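Local coordinates for adenosine deaminase 1 (Arthrobacter aurescens, PDB 3RYS), which probably catalyses the zinc-dependent hydrolytic deamination of adenine to hypoxanthine and ammonium, a step of purine salvage, at residues Y66-Q74 and D103-V112; F142-L152 and N177-R188. All blocks are in the same frame, centred on the assembly; numbering follows the deposited sequence.

Both contacts start at the C-terminal ends of neighbouring strands, 95-102 and 135-143, in the parallel barrel of an adenosine deaminase-type fold, their centres 19 Å apart. Contact 1 (66-74 with 103-112) is the more buried: it packs the end of helix 59-69 against the short helix 104-108 that follows strand 95-102, and one of its tyrosines lies on adenine. Contact 2 (142-152 with 177-188) continues outward into a helix pair, joined by a salt bridge and lysine and arginine bonds to carbonyls. Contact 1 instead relies on one methionine packed against an alanine and a histidine, one arginine and a bridging water. The two meet where Gln105 OE1 probably accepts a hydrogen bond from Leu143 N.

Contact 1: residues Y66-Q74 and D103-V112; sequences YYANMAVLQ and DPQAHTSRGV. With ADE (adenine), chain D.
Tyr66 OH donates to Asp103 OD2 at 2.8 Å, reaching the carboxylate from above its plane, about 50° out of it, while the same oxygen lies at the edge of the tyrosine ring. Asp103 OD2 takes a second bond from a water at 2.9 Å. That water accepts from adenine N9 at 2.7 Å and also hydrogen-bonds Tyr67 OH, whose stronger partner is the hydroxyl of Ser172. Asp103 is thus a second-shell group, linked to the base through water, and its OD1 lies close to the carboxylate of Asp171. With CG anti to the backbone N (chi1 173°), the Tyr66 ring is sandwiched: Met70 CE covers one face and adenine C8 lies over the opposite one, 3.7 Å from Tyr66 CZ. Met70, extended beyond CG, rests its sulfur on Ala106 CB and also on the imidazole of His107, meeting that ring obliquely with Met70 SD 3.7 Å from His107 NE2. Leu73 CD1 also comes up to His107 NE2, and Phe79 packs edge-to-face on the same imidazole. At the far end Arg110, bent at chi3 (45°), brings NH2 to Leu73 O at 2.6 Å; the oxygen lies in the guanidinium plane, although the nitrogen stands above the carbonyl plane. Weaker bonds run from NH2 to Gln74 OE1 and from NH1 to Ala106 O, so both terminal nitrogens have acceptors. Next along the chain, Gly111 closes helix 104-108 in a Schellman motif, and Val112 CG2 packs on Leu73 O. The arrangement belongs to the adenine pocket of a metal-dependent hydrolase TIM barrel, where the strand end and short helix after 95-102 meet helix 59-69, which lines the pocket.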
loop_
_atom_site.group_PDB
_atom_site.type_symbol
_atom_site.label_atom_id
_atom_site.label_comp_id
_atom_site.label_asym_id
_atom_site.label_seq_id
_atom_site.Cartn_x
_atom_site.Cartn_y
_atom_site.Cartn_z
ATOM N N TYR A 66 12.674 -3.665 6.581
ATOM C CA TYR A 66 11.735 -4.143 5.570
ATOM C C TYR A 66 12.385 -5.071 4.542
ATOM O O TYR A 66 11.849 -6.132 4.223
ATOM C CB TYR A 66 11.122 -2.921 4.887
ATOM C CG TYR A 66 10.238 -3.166 3.689
ATOM C CD1 TYR A 66 10.707 -2.926 2.404
ATOM C CD2 TYR A 66 8.919 -3.578 3.839
ATOM C CE1 TYR A 66 9.900 -3.113 1.300
ATOM C CE2 TYR A 66 8.105 -3.770 2.742
ATOM C CZ TYR A 66 8.600 -3.538 1.471
ATOM O OH TYR A 66 7.799 -3.724 0.365
ATOM N N TYR A 67 13.545 -4.670 4.034
ATOM C CA TYR A 67 14.288 -5.486 3.077
ATOM C C TYR A 67 14.993 -6.661 3.748
ATOM O O TYR A 67 15.035 -7.766 3.201
ATOM C CB TYR A 67 15.299 -4.630 2.307
ATOM C CG TYR A 67 14.643 -3.641 1.382
ATOM C CD1 TYR A 67 13.645 -4.046 0.510
ATOM C CD2 TYR A 67 15.011 -2.305 1.384
ATOM C CE1 TYR A 67 13.032 -3.152 -0.338
ATOM C CE2 TYR A 67 14.402 -1.397 0.537
ATOM C CZ TYR A 67 13.411 -1.828 -0.321
ATOM O OH TYR A 67 12.794 -0.941 -1.172
ATOM N N ALA A 68 15.550 -6.420 4.932
ATOM C CA ALA A 68 16.254 -7.463 5.665
ATOM C C ALA A 68 15.337 -8.652 5.910
ATOM O O ALA A 68 15.739 -9.806 5.745
ATOM C CB ALA A 68 16.776 -6.924 6.979
ATOM N N ASN A 69 14.098 -8.362 6.294
ATOM C CA ASN A 69 13.148 -9.406 6.655
ATOM C C ASN A 69 12.729 -10.286 5.479
ATOM O O ASN A 69 12.305 -11.431 5.672
ATOM C CB ASN A 69 11.925 -8.804 7.344
ATOM C CG ASN A 69 12.214 -8.387 8.773
ATOM O OD1 ASN A 69 11.386 -7.756 9.430
ATOM N ND2 ASN A 69 13.396 -8.743 9.264
ATOM N N MET A 70 12.866 -9.758 4.267
ATOM C CA MET A 70 12.465 -10.495 3.075
ATOM C C MET A 70 13.310 -11.746 2.846
ATOM O O MET A 70 12.982 -12.572 1.994
ATOM C CB MET A 70 12.529 -9.599 1.837
ATOM C CG MET A 70 11.545 -8.451 1.846
ATOM S SD MET A 70 11.573 -7.558 0.281
ATOM C CE MET A 70 10.597 -6.121 0.699
ATOM N N ALA A 71 14.394 -11.881 3.604
ATOM C CA ALA A 71 15.331 -12.984 3.417
ATOM C C ALA A 71 14.715 -14.362 3.670
ATOM O O ALA A 71 15.228 -15.371 3.185
ATOM C CB ALA A 71 16.562 -12.786 4.287
ATOM N N VAL A 72 13.622 -14.406 4.427
ATOM C CA VAL A 72 12.967 -15.676 4.737
ATOM C C VAL A 72 12.046 -16.145 3.611
ATOM O O VAL A 72 11.584 -17.287 3.612
ATOM C CB VAL A 72 12.168 -15.610 6.058
ATOM C CG1 VAL A 72 13.084 -15.238 7.217
ATOM C CG2 VAL A 72 11.014 -14.626 5.935
ATOM N N LEU A 73 11.788 -15.264 2.650
ATOM C CA LEU A 73 10.925 -15.589 1.519
ATOM C C LEU A 73 11.693 -16.281 0.401
ATOM O O LEU A 73 12.235 -15.620 -0.475
ATOM C CB LEU A 73 10.280 -14.319 0.971
ATOM C CG LEU A 73 9.368 -13.537 1.913
ATOM C CD1 LEU A 73 8.902 -12.243 1.256
ATOM C CD2 LEU A 73 8.188 -14.403 2.332
ATOM N N GLN A 74 11.717 -17.611 0.417
ATOM C CA GLN A 74 12.511 -18.375 -0.551
ATOM C C GLN A 74 11.664 -19.110 -1.587
ATOM O O GLN A 74 12.003 -19.152 -2.770
ATOM C CB GLN A 74 13.402 -19.393 0.173
ATOM C CG GLN A 74 14.453 -18.779 1.079
ATOM C CD GLN A 74 15.416 -17.888 0.323
ATOM O OE1 GLN A 74 15.687 -16.761 0.735
ATOM N NE2 GLN A 74 15.932 -18.387 -0.796
ATOM N N ASP A 103 7.334 -5.919 -4.434
ATOM C CA ASP A 103 8.604 -5.442 -4.970
ATOM C C ASP A 103 9.365 -6.586 -5.625
ATOM O O ASP A 103 10.220 -7.212 -4.993
ATOM C CB ASP A 103 9.467 -4.814 -3.869
ATOM C CG ASP A 103 8.795 -3.631 -3.186
ATOM O OD1 ASP A 103 7.895 -3.013 -3.796
ATOM O OD2 ASP A 103 9.179 -3.317 -2.034
ATOM N N PRO A 104 9.068 -6.856 -6.904
ATOM C CA PRO A 104 9.726 -7.944 -7.632
ATOM C C PRO A 104 11.242 -7.914 -7.433
ATOM O O PRO A 104 11.847 -8.952 -7.166
ATOM C CB PRO A 104 9.388 -7.634 -9.093
ATOM C CG PRO A 104 8.160 -6.829 -9.038
ATOM C CD PRO A 104 8.219 -6.036 -7.783
ATOM N N GLN A 105 11.841 -6.730 -7.553
ATOM C CA GLN A 105 13.292 -6.592 -7.475
ATOM C C GLN A 105 13.867 -6.935 -6.098
ATOM O O GLN A 105 15.007 -7.373 -5.997
ATOM C CB GLN A 105 13.717 -5.179 -7.873
ATOM C CG GLN A 105 13.521 -4.843 -9.338
ATOM C CD GLN A 105 13.452 -3.348 -9.574
ATOM O OE1 GLN A 105 12.512 -2.689 -9.135
ATOM N NE2 GLN A 105 14.446 -2.804 -10.270
ATOM N N ALA A 106 13.087 -6.732 -5.040
ATOM C CA ALA A 106 13.567 -7.012 -3.694
ATOM C C ALA A 106 13.732 -8.510 -3.478
ATOM O O ALA A 106 14.311 -8.946 -2.484
ATOM C CB ALA A 106 12.633 -6.426 -2.659
ATOM N N HIS A 107 13.227 -9.298 -4.420
ATOM C CA HIS A 107 13.363 -10.745 -4.343
ATOM C C HIS A 107 14.305 -11.292 -5.418
ATOM O O HIS A 107 15.074 -12.217 -5.162
ATOM C CB HIS A 107 11.990 -11.415 -4.407
ATOM C CG HIS A 107 10.979 -10.775 -3.510
ATOM N ND1 HIS A 107 9.893 -10.076 -3.991
ATOM C CD2 HIS A 107 10.908 -10.699 -2.161
ATOM C CE1 HIS A 107 9.189 -9.608 -2.976
ATOM N NE2 HIS A 107 9.786 -9.970 -1.855
ATOM N N THR A 108 14.260 -10.709 -6.610
ATOM C CA THR A 108 15.150 -11.132 -7.683
ATOM C C THR A 108 16.596 -10.738 -7.367
ATOM O O THR A 108 17.537 -11.366 -7.862
ATOM C CB THR A 108 14.725 -10.553 -9.058
ATOM O OG1 THR A 108 14.818 -9.123 -9.032
ATOM C CG2 THR A 108 13.296 -10.963 -9.397
ATOM N N SER A 109 16.759 -9.699 -6.545
ATOM C CA SER A 109 18.079 -9.245 -6.104
ATOM C C SER A 109 18.666 -10.188 -5.072
ATOM O O SER A 109 19.813 -10.025 -4.658
ATOM C CB SER A 109 18.005 -7.847 -5.485
ATOM O OG SER A 109 17.738 -6.867 -6.469
ATOM N N ARG A 110 17.870 -11.160 -4.639
ATOM C CA ARG A 110 18.321 -12.110 -3.635
ATOM C C ARG A 110 18.486 -13.476 -4.268
ATOM O O ARG A 110 18.784 -14.453 -3.584
ATOM C CB ARG A 110 17.328 -12.185 -2.478
ATOM C CG ARG A 110 17.341 -10.970 -1.580
ATOM C CD ARG A 110 16.023 -10.827 -0.845
ATOM N NE ARG A 110 15.581 -12.105 -0.314
ATOM C CZ ARG A 110 14.462 -12.722 -0.671
ATOM N NH1 ARG A 110 13.644 -12.172 -1.555
ATOM N NH2 ARG A 110 14.153 -13.887 -0.123
ATOM N N GLY A 111 18.287 -13.538 -5.581
ATOM C CA GLY A 111 18.427 -14.779 -6.313
ATOM C C GLY A 111 17.134 -15.565 -6.436
ATOM O O GLY A 111 17.129 -16.667 -6.984
ATOM N N VAL A 112 16.038 -15.012 -5.924
ATOM C CA VAL A 112 14.728 -15.653 -6.051
ATOM C C VAL A 112 14.096 -15.267 -7.386
ATOM O O VAL A 112 13.978 -14.082 -7.700
ATOM C CB VAL A 112 13.768 -15.262 -4.897
ATOM C CG1 VAL A 112 12.432 -15.960 -5.066
ATOM C CG2 VAL A 112 14.379 -15.598 -3.536
HETATM N N9 ADE D . 8.360 0.555 0.507
HETATM C C8 ADE D . 7.416 -0.064 1.283
HETATM N N7 ADE D . 6.594 0.760 1.897
HETATM C C5 ADE D . 7.036 2.013 1.495
HETATM C C6 ADE D . 6.589 3.318 1.795
HETATM N N6 ADE D . 5.556 3.566 2.608
HETATM N N1 ADE D . 7.248 4.353 1.228
HETATM C C2 ADE D . 8.284 4.094 0.417
HETATM N N3 ADE D . 8.797 2.914 0.057
HETATM C C4 ADE D . 8.122 1.906 0.638
HETATM O O HOH W 1 9.919 -0.572 -1.414
#

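Contact 2: residues F142-L152 and N177-R188; sequences FLRDMSEDSAL and NPPSKFERLYQR
Glu148 and Arg184 form the salt bridge of this contact. Arg184 NE and NH2 grip Glu148 OE1 side-on, each at 2.9 Å, on the syn side of the carboxylate. The other oxygen, Glu148 OE2, accepts from Leu185 N at 3.0 Å on its anti side, so the carboxylate joins the first turn of helix 183-188 by backbone and side chain; its chain reaches there extended, CG anti to the backbone N (chi1 168°). Two further cations bind carbonyls. Arg144 points NE and NH2 at the single oxygen Asn177 O, 2.9 and 2.8 Å away, while its NH1 bonds to the carbonyl of the zinc ligand His199. Lys181 is fully extended, and its NZ donates to Arg144 O at 2.9 Å. A weak bond runs from the same nitrogen to Met146 O. On the inner side the packing is apolar. The Phe182 ring lies in the bend after strand 135-143, its CZ nearest Arg144 CA and Ala151 CB at its edge. Leu185 sets its two methyls over one face of Phe142 and against Ala151. Nearer the surface, Leu152 CD2 touches both Leu185 CA and Arg188 CG. Helices 148-152 and 183-188 run nearly parallel, 17° apart with axes 9.3 Å from each other, as successive outer helices of the barrel; Leu155 extends their seam, and strand 167-171 lies beneath, beside strand 135-143.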
loop_
_atom_site.group_PDB
_atom_site.type_symbol
_atom_site.label_atom_id
_atom_site.label_comp_id
_atom_site.label_asym_id
_atom_site.label_seq_id
_atom_site.Cartn_x
_atom_site.Cartn_y
_atom_site.Cartn_z
ATOM N N PHE A 142 8.279 -0.876 -8.324
ATOM C CA PHE A 142 9.695 -0.830 -8.661
ATOM C C PHE A 142 10.497 0.014 -7.675
ATOM O O PHE A 142 10.023 1.036 -7.192
ATOM C CB PHE A 142 9.866 -0.349 -10.103
ATOM C CG PHE A 142 9.288 -1.300 -11.122
ATOM C CD1 PHE A 142 10.090 -2.245 -11.743
ATOM C CD2 PHE A 142 7.937 -1.268 -11.435
ATOM C CE1 PHE A 142 9.559 -3.129 -12.668
ATOM C CE2 PHE A 142 7.403 -2.155 -12.359
ATOM C CZ PHE A 142 8.216 -3.086 -12.973
ATOM N N LEU A 143 11.708 -0.433 -7.363
ATOM C CA LEU A 143 12.551 0.249 -6.384
ATOM C C LEU A 143 13.225 1.468 -6.998
ATOM O O LEU A 143 14.152 1.342 -7.795
ATOM C CB LEU A 143 13.600 -0.712 -5.827
ATOM C CG LEU A 143 13.021 -2.049 -5.353
ATOM C CD1 LEU A 143 14.115 -2.963 -4.810
ATOM C CD2 LEU A 143 11.934 -1.828 -4.310
ATOM N N ARG A 144 12.762 2.649 -6.611
ATOM C CA ARG A 144 13.210 3.887 -7.238
ATOM C C ARG A 144 14.694 4.175 -7.024
ATOM O O ARG A 144 15.270 5.001 -7.729
ATOM C CB ARG A 144 12.366 5.069 -6.756
ATOM C CG ARG A 144 12.511 5.380 -5.277
ATOM C CD ARG A 144 11.373 6.259 -4.806
ATOM N NE ARG A 144 11.127 7.351 -5.744
ATOM C CZ ARG A 144 10.007 8.065 -5.785
ATOM N NH1 ARG A 144 9.019 7.801 -4.942
ATOM N NH2 ARG A 144 9.870 9.037 -6.675
ATOM N N ASP A 145 15.313 3.500 -6.058
ATOM C CA ASP A 145 16.750 3.674 -5.814
ATOM C C ASP A 145 17.595 2.617 -6.522
ATOM O O ASP A 145 18.746 2.383 -6.168
ATOM C CB ASP A 145 17.079 3.723 -4.315
ATOM C CG ASP A 145 16.435 2.592 -3.529
ATOM O OD1 ASP A 145 15.891 1.650 -4.147
ATOM O OD2 ASP A 145 16.478 2.648 -2.283
ATOM N N MET A 146 17.000 1.971 -7.516
ATOM C CA MET A 146 17.750 1.159 -8.459
ATOM C C MET A 146 17.543 1.768 -9.835
ATOM O O MET A 146 16.681 2.631 -10.010
ATOM C CB MET A 146 17.279 -0.292 -8.444
ATOM C CG MET A 146 17.596 -1.038 -7.164
ATOM S SD MET A 146 17.345 -2.810 -7.381
ATOM C CE MET A 146 17.482 -3.375 -5.690
ATOM N N SER A 147 18.326 1.326 -10.811
ATOM C CA SER A 147 18.297 1.957 -12.123
ATOM C C SER A 147 16.935 1.799 -12.788
ATOM O O SER A 147 16.172 0.889 -12.456
ATOM C CB SER A 147 19.400 1.398 -13.023
ATOM O OG SER A 147 19.112 0.071 -13.427
ATOM N N GLU A 148 16.631 2.700 -13.715
ATOM C CA GLU A 148 15.440 2.565 -14.539
ATOM C C GLU A 148 15.610 1.398 -15.502
ATOM O O GLU A 148 14.656 0.687 -15.808
ATOM C CB GLU A 148 15.170 3.844 -15.335
ATOM C CG GLU A 148 14.121 3.646 -16.418
ATOM C CD GLU A 148 13.731 4.930 -17.120
ATOM O OE1 GLU A 148 14.634 5.703 -17.494
ATOM O OE2 GLU A 148 12.520 5.164 -17.312
ATOM N N ASP A 149 16.833 1.203 -15.980
ATOM C CA ASP A 149 17.087 0.183 -16.988
ATOM C C ASP A 149 16.799 -1.217 -16.459
ATOM O O ASP A 149 16.254 -2.059 -17.177
ATOM C CB ASP A 149 18.518 0.290 -17.526
ATOM C CG ASP A 149 18.708 1.490 -18.444
ATOM O OD1 ASP A 149 17.729 1.899 -19.109
ATOM O OD2 ASP A 149 19.838 2.022 -18.505
ATOM N N SER A 150 17.155 -1.459 -15.200
ATOM C CA SER A 150 16.871 -2.746 -14.582
ATOM C C SER A 150 15.379 -2.906 -14.318
ATOM O O SER A 150 14.849 -4.013 -14.385
ATOM C CB SER A 150 17.662 -2.919 -13.290
ATOM O OG SER A 150 17.407 -1.852 -12.400
ATOM N N ALA A 151 14.703 -1.799 -14.023
ATOM C CA ALA A 151 13.255 -1.820 -13.843
ATOM C C ALA A 151 12.574 -2.163 -15.163
ATOM O O ALA A 151 11.589 -2.906 -15.197
ATOM C CB ALA A 151 12.760 -0.484 -13.319
ATOM N N LEU A 152 13.114 -1.623 -16.253
ATOM C CA LEU A 152 12.574 -1.888 -17.584
ATOM C C LEU A 152 12.782 -3.340 -17.988
ATOM O O LEU A 152 11.919 -3.945 -18.628
ATOM C CB LEU A 152 13.187 -0.946 -18.625
ATOM C CG LEU A 152 12.562 0.451 -18.685
ATOM C CD1 LEU A 152 13.498 1.460 -19.350
ATOM C CD2 LEU A 152 11.215 0.401 -19.391
ATOM N N ASN A 177 15.360 10.644 -5.643
ATOM C CA ASN A 177 14.961 9.696 -6.674
ATOM C C ASN A 177 13.629 10.087 -7.317
ATOM O O ASN A 177 12.616 9.414 -7.124
ATOM C CB ASN A 177 14.875 8.286 -6.091
ATOM C CG ASN A 177 16.231 7.747 -5.658
ATOM O OD1 ASN A 177 17.165 7.656 -6.459
ATOM N ND2 ASN A 177 16.340 7.376 -4.386
ATOM N N PRO A 178 13.638 11.173 -8.104
ATOM C CA PRO A 178 12.426 11.785 -8.657
ATOM C C PRO A 178 11.676 10.833 -9.575
ATOM O O PRO A 178 12.287 9.950 -10.184
ATOM C CB PRO A 178 12.965 12.965 -9.483
ATOM C CG PRO A 178 14.381 13.132 -9.082
ATOM C CD PRO A 178 14.858 11.788 -8.649
ATOM N N PRO A 179 10.353 11.020 -9.679
ATOM C CA PRO A 179 9.498 10.221 -10.560
ATOM C C PRO A 179 10.027 10.224 -11.990
ATOM O O PRO A 179 10.004 9.186 -12.653
ATOM C CB PRO A 179 8.158 10.955 -10.488
ATOM C CG PRO A 179 8.164 11.610 -9.148
ATOM C CD PRO A 179 9.587 12.025 -8.921
ATOM N N SER A 180 10.504 11.381 -12.444
ATOM C CA SER A 180 11.023 11.547 -13.801
ATOM C C SER A 180 12.046 10.482 -14.178
ATOM O O SER A 180 12.198 10.140 -15.351
ATOM C CB SER A 180 11.659 12.933 -13.959
ATOM O OG SER A 180 12.875 13.024 -13.232
ATOM N N LYS A 181 12.755 9.970 -13.178
ATOM C CA LYS A 181 13.776 8.956 -13.400
ATOM C C LYS A 181 13.216 7.716 -14.107
ATOM O O LYS A 181 13.952 6.993 -14.776
ATOM C CB LYS A 181 14.422 8.576 -12.068
ATOM C CG LYS A 181 15.566 7.593 -12.177
ATOM C CD LYS A 181 16.145 7.293 -10.807
ATOM C CE LYS A 181 16.975 6.025 -10.824
ATOM N NZ LYS A 181 17.485 5.705 -9.468
ATOM N N PHE A 182 11.911 7.487 -13.974
ATOM C CA PHE A 182 11.282 6.299 -14.547
ATOM C C PHE A 182 10.247 6.613 -15.627
ATOM O O PHE A 182 9.308 5.842 -15.839
ATOM C CB PHE A 182 10.653 5.449 -13.436
ATOM C CG PHE A 182 11.648 4.973 -12.415
ATOM C CD1 PHE A 182 12.014 5.785 -11.357
ATOM C CD2 PHE A 182 12.233 3.724 -12.529
ATOM C CE1 PHE A 182 12.939 5.359 -10.426
ATOM C CE2 PHE A 182 13.156 3.292 -11.599
ATOM C CZ PHE A 182 13.510 4.112 -10.546
ATOM N N GLU A 183 10.431 7.736 -16.316
ATOM C CA GLU A 183 9.521 8.138 -17.386
ATOM C C GLU A 183 9.364 7.049 -18.449
ATOM O O GLU A 183 8.243 6.717 -18.849
ATOM C CB GLU A 183 9.992 9.444 -18.037
ATOM C CG GLU A 183 9.080 9.939 -19.160
ATOM C CD GLU A 183 9.563 11.237 -19.792
ATOM O OE1 GLU A 183 10.719 11.637 -19.536
ATOM O OE2 GLU A 183 8.786 11.856 -20.552
ATOM N N ARG A 184 10.492 6.509 -18.908
ATOM C CA ARG A 184 10.495 5.435 -19.899
ATOM C C ARG A 184 9.686 4.249 -19.388
ATOM O O ARG A 184 8.765 3.767 -20.055
ATOM C CB ARG A 184 11.930 4.981 -20.204
ATOM C CG ARG A 184 12.703 5.841 -21.210
ATOM C CD ARG A 184 12.833 7.296 -20.765
ATOM N NE ARG A 184 13.392 7.434 -19.421
ATOM C CZ ARG A 184 13.815 8.585 -18.908
ATOM N NH1 ARG A 184 13.750 9.698 -19.631
ATOM N NH2 ARG A 184 14.312 8.627 -17.678
ATOM N N LEU A 185 10.047 3.784 -18.196
ATOM C CA LEU A 185 9.349 2.689 -17.535
ATOM C C LEU A 185 7.828 2.844 -17.596
ATOM O O LEU A 185 7.121 1.906 -17.955
ATOM C CB LEU A 185 9.807 2.579 -16.080
ATOM C CG LEU A 185 9.035 1.614 -15.180
ATOM C CD1 LEU A 185 9.247 0.183 -15.632
ATOM C CD2 LEU A 185 9.459 1.794 -13.731
ATOM N N TYR A 186 7.326 4.023 -17.245
ATOM C CA TYR A 186 5.880 4.252 -17.258
ATOM C C TYR A 186 5.285 4.370 -18.661
ATOM O O TYR A 186 4.129 3.997 -18.883
ATOM C CB TYR A 186 5.493 5.451 -16.382
ATOM C CG TYR A 186 5.390 5.075 -14.927
ATOM C CD1 TYR A 186 4.156 4.999 -14.292
ATOM C CD2 TYR A 186 6.528 4.754 -14.195
ATOM C CE1 TYR A 186 4.058 4.634 -12.958
ATOM C CE2 TYR A 186 6.444 4.390 -12.867
ATOM C CZ TYR A 186 5.209 4.332 -12.253
ATOM O OH TYR A 186 5.128 3.968 -10.932
ATOM N N GLN A 187 6.070 4.885 -19.604
ATOM C CA GLN A 187 5.652 4.869 -21.000
ATOM C C GLN A 187 5.520 3.423 -21.465
ATOM O O GLN A 187 4.587 3.074 -22.187
ATOM C CB GLN A 187 6.633 5.642 -21.881
ATOM C CG GLN A 187 6.341 7.134 -21.962
ATOM C CD GLN A 187 7.417 7.910 -22.712
ATOM O OE1 GLN A 187 8.617 7.721 -22.484
ATOM N NE2 GLN A 187 6.990 8.799 -23.602
ATOM N N ARG A 188 6.450 2.578 -21.031
ATOM C CA ARG A 188 6.384 1.148 -21.319
ATOM C C ARG A 188 5.101 0.528 -20.776
ATOM O O ARG A 188 4.369 -0.143 -21.500
ATOM C CB ARG A 188 7.600 0.425 -20.734
ATOM C CG ARG A 188 8.637 -0.009 -21.761
ATOM C CD ARG A 188 8.355 -1.426 -22.245
ATOM N NE ARG A 188 6.959 -1.587 -22.638
ATOM C CZ ARG A 188 6.456 -2.678 -23.207
ATOM N NH1 ARG A 188 5.167 -2.721 -23.528
ATOM N NH2 ARG A 188 7.236 -3.724 -23.457
#